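Local coordinates for ywnA (Bacillus subtilis subsp. subtilis, PDB 1XD7), which is a putative winged-helix transcriptional regulator of the Rrf2 family that probably binds DNA to control gene expression, at the interface of chains A and B. Coordinates in Å, arbitrary orientation; residue numbers count along the deposited sequence, not the author numbering. Chains: chain A/B, ywnA.

The interface of chains A and B. Residues chain A 94-97, 100, 104; chain B 13, 32-34.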
loop_
_atom_site.group_PDB
_atom_site.type_symbol
_atom_site.label_atom_id
_atom_site.label_comp_id
_atom_site.label_asym_id
_atom_site.label_seq_id
_atom_site.Cartn_x
_atom_site.Cartn_y
_atom_site.Cartn_z
ATOM N N ASN A 94 -12.231 -6.684 -17.873
ATOM C CA ASN A 94 -11.897 -6.394 -16.487
ATOM C C ASN A 94 -11.235 -7.539 -15.721
ATOM O O ASN A 94 -11.117 -7.459 -14.498
ATOM C CB ASN A 94 -13.150 -5.941 -15.724
ATOM C CG ASN A 94 -13.567 -4.519 -16.069
ATOM O OD1 ASN A 94 -14.651 -4.066 -15.691
ATOM N ND2 ASN A 94 -12.702 -3.805 -16.784
ATOM N N PRO A 95 -10.794 -8.618 -16.407
ATOM C CA PRO A 95 -10.805 -8.982 -17.832
ATOM C C PRO A 95 -11.931 -9.964 -18.209
ATOM O O PRO A 95 -12.590 -10.536 -17.342
ATOM C CB PRO A 95 -9.426 -9.593 -18.024
ATOM C CG PRO A 95 -9.286 -10.387 -16.774
ATOM C CD PRO A 95 -9.807 -9.449 -15.688
ATOM N N LYS A 96 -12.137 -10.163 -19.506
ATOM C CA LYS A 96 -13.191 -11.058 -19.976
ATOM C C LYS A 96 -12.669 -12.431 -20.348
ATOM O O LYS A 96 -13.267 -13.436 -19.988
ATOM C CB LYS A 96 -13.909 -10.428 -21.171
ATOM C CG LYS A 96 -14.727 -9.191 -20.805
ATOM C CD LYS A 96 -15.200 -8.412 -22.035
ATOM C CE LYS A 96 -14.023 -7.838 -22.831
ATOM N NZ LYS A 96 -14.466 -6.989 -23.982
ATOM N N CYS A 97 -11.556 -12.475 -21.069
ATOM C CA CYS A 97 -10.971 -13.745 -21.471
ATOM C C CYS A 97 -10.831 -14.667 -20.260
ATOM O O CYS A 97 -10.646 -14.201 -19.139
ATOM C CB CYS A 97 -9.599 -13.517 -22.105
ATOM S SG CYS A 97 -8.891 -15.024 -22.808
ATOM N N GLY A 100 -7.348 -14.329 -18.789
ATOM C CA GLY A 100 -7.205 -13.148 -17.967
ATOM C C GLY A 100 -7.697 -13.416 -16.563
ATOM O O GLY A 100 -7.002 -13.146 -15.592
ATOM N N GLN A 104 -5.895 -13.372 -13.028
ATOM C CA GLN A 104 -6.465 -12.505 -12.019
ATOM C C GLN A 104 -6.368 -13.207 -10.688
ATOM O O GLN A 104 -5.841 -12.663 -9.725
ATOM C CB GLN A 104 -7.925 -12.191 -12.328
ATOM C CG GLN A 104 -8.574 -11.325 -11.270
ATOM C CD GLN A 104 -7.851 -9.995 -11.075
ATOM O OE1 GLN A 104 -8.100 -9.279 -10.098
ATOM N NE2 GLN A 104 -6.958 -9.651 -12.007
ATOM N N HIS B 13 -0.568 -8.870 -16.226
ATOM C CA HIS B 13 -1.376 -9.450 -17.303
ATOM C C HIS B 13 -0.630 -9.298 -18.606
ATOM O O HIS B 13 -0.497 -10.240 -19.389
ATOM C CB HIS B 13 -2.710 -8.725 -17.433
ATOM C CG HIS B 13 -3.728 -9.180 -16.450
ATOM N ND1 HIS B 13 -4.376 -10.388 -16.565
ATOM C CD2 HIS B 13 -4.165 -8.629 -15.295
ATOM C CE1 HIS B 13 -5.171 -10.563 -15.523
ATOM N NE2 HIS B 13 -5.059 -9.509 -14.734
ATOM N N SER B 32 -7.419 -8.141 -25.128
ATOM C CA SER B 32 -7.315 -9.331 -24.299
ATOM C C SER B 32 -7.309 -8.985 -22.825
ATOM O O SER B 32 -7.943 -9.660 -22.018
ATOM C CB SER B 32 -6.039 -10.088 -24.638
ATOM O OG SER B 32 -5.929 -10.264 -26.038
ATOM N N VAL B 33 -6.594 -7.930 -22.473
ATOM C CA VAL B 33 -6.527 -7.532 -21.077
ATOM C C VAL B 33 -7.735 -6.706 -20.696
ATOM O O VAL B 33 -7.985 -6.459 -19.522
ATOM C CB VAL B 33 -5.259 -6.708 -20.792
ATOM C CG1 VAL B 33 -5.260 -6.238 -19.371
ATOM C CG2 VAL B 33 -4.037 -7.549 -21.054
ATOM N N ASN B 34 -8.489 -6.286 -21.702
ATOM C CA ASN B 34 -9.673 -5.464 -21.483
ATOM C C ASN B 34 -9.316 -4.178 -20.747
ATOM O O ASN B 34 -9.869 -3.867 -19.690
ATOM C CB ASN B 34 -10.739 -6.227 -20.694
ATOM C CG ASN B 34 -12.103 -5.546 -20.757
ATOM O OD1 ASN B 34 -13.082 -6.042 -20.197
ATOM N ND2 ASN B 34 -12.169 -4.405 -21.448
#
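In this Rrf2-type winged-helix regulator, B:Asn34 at the end of helix 26-33 buries the most surface of the patch, 85 Å². The N-terminal end of helix 98-122 of chain A, with the loop leading into it, lies over the winged-helix domain of chain B; the two-fold relation supplies a twin contact, and such pairing is typical of the family, although the deposited assembly alone does not prove it in solution. B:Asn34 immediately follows the first helix of the predicted helix-turn-helix. Its backbone turns into the left-handed region, and CG stands anti to the backbone N (chi1 -165°), extending the amide towards chain A. There OD1 accepts a short hydrogen bond from the backbone N of A:Asn94, 2.6 Å away. The aliphatic part of A:Lys96 crosses this side chain at about a right angle, its CE 3.6 Å from CG of B:Asn34, so that methylenes rather than the ammonium flank the amide. A:Pro95, which follows a cis peptide bond, packs against the base of this side chain, its CA 4.0 Å from CB of B:Asn34. The proline CB of A:Pro95 is 3.8 Å from the carbonyl O of B:Val33. B:His13, on helix 7-19, meets helix 98-122 edge-on, its CE1 lying 3.2 Å from the backbone O of A:Gly100. Further along the same ring edge, NE2 of B:His13 lies 3.3 Å from NE2 of A:Gln104, whose CG is anti to the backbone N and whose chain bends at chi2 (58°); the amide plane then lies nearly coplanar with the imidazole. B:Ser32 buries 34 Å², with its carbonyl O 4.2 Å from CB of A:Cys97.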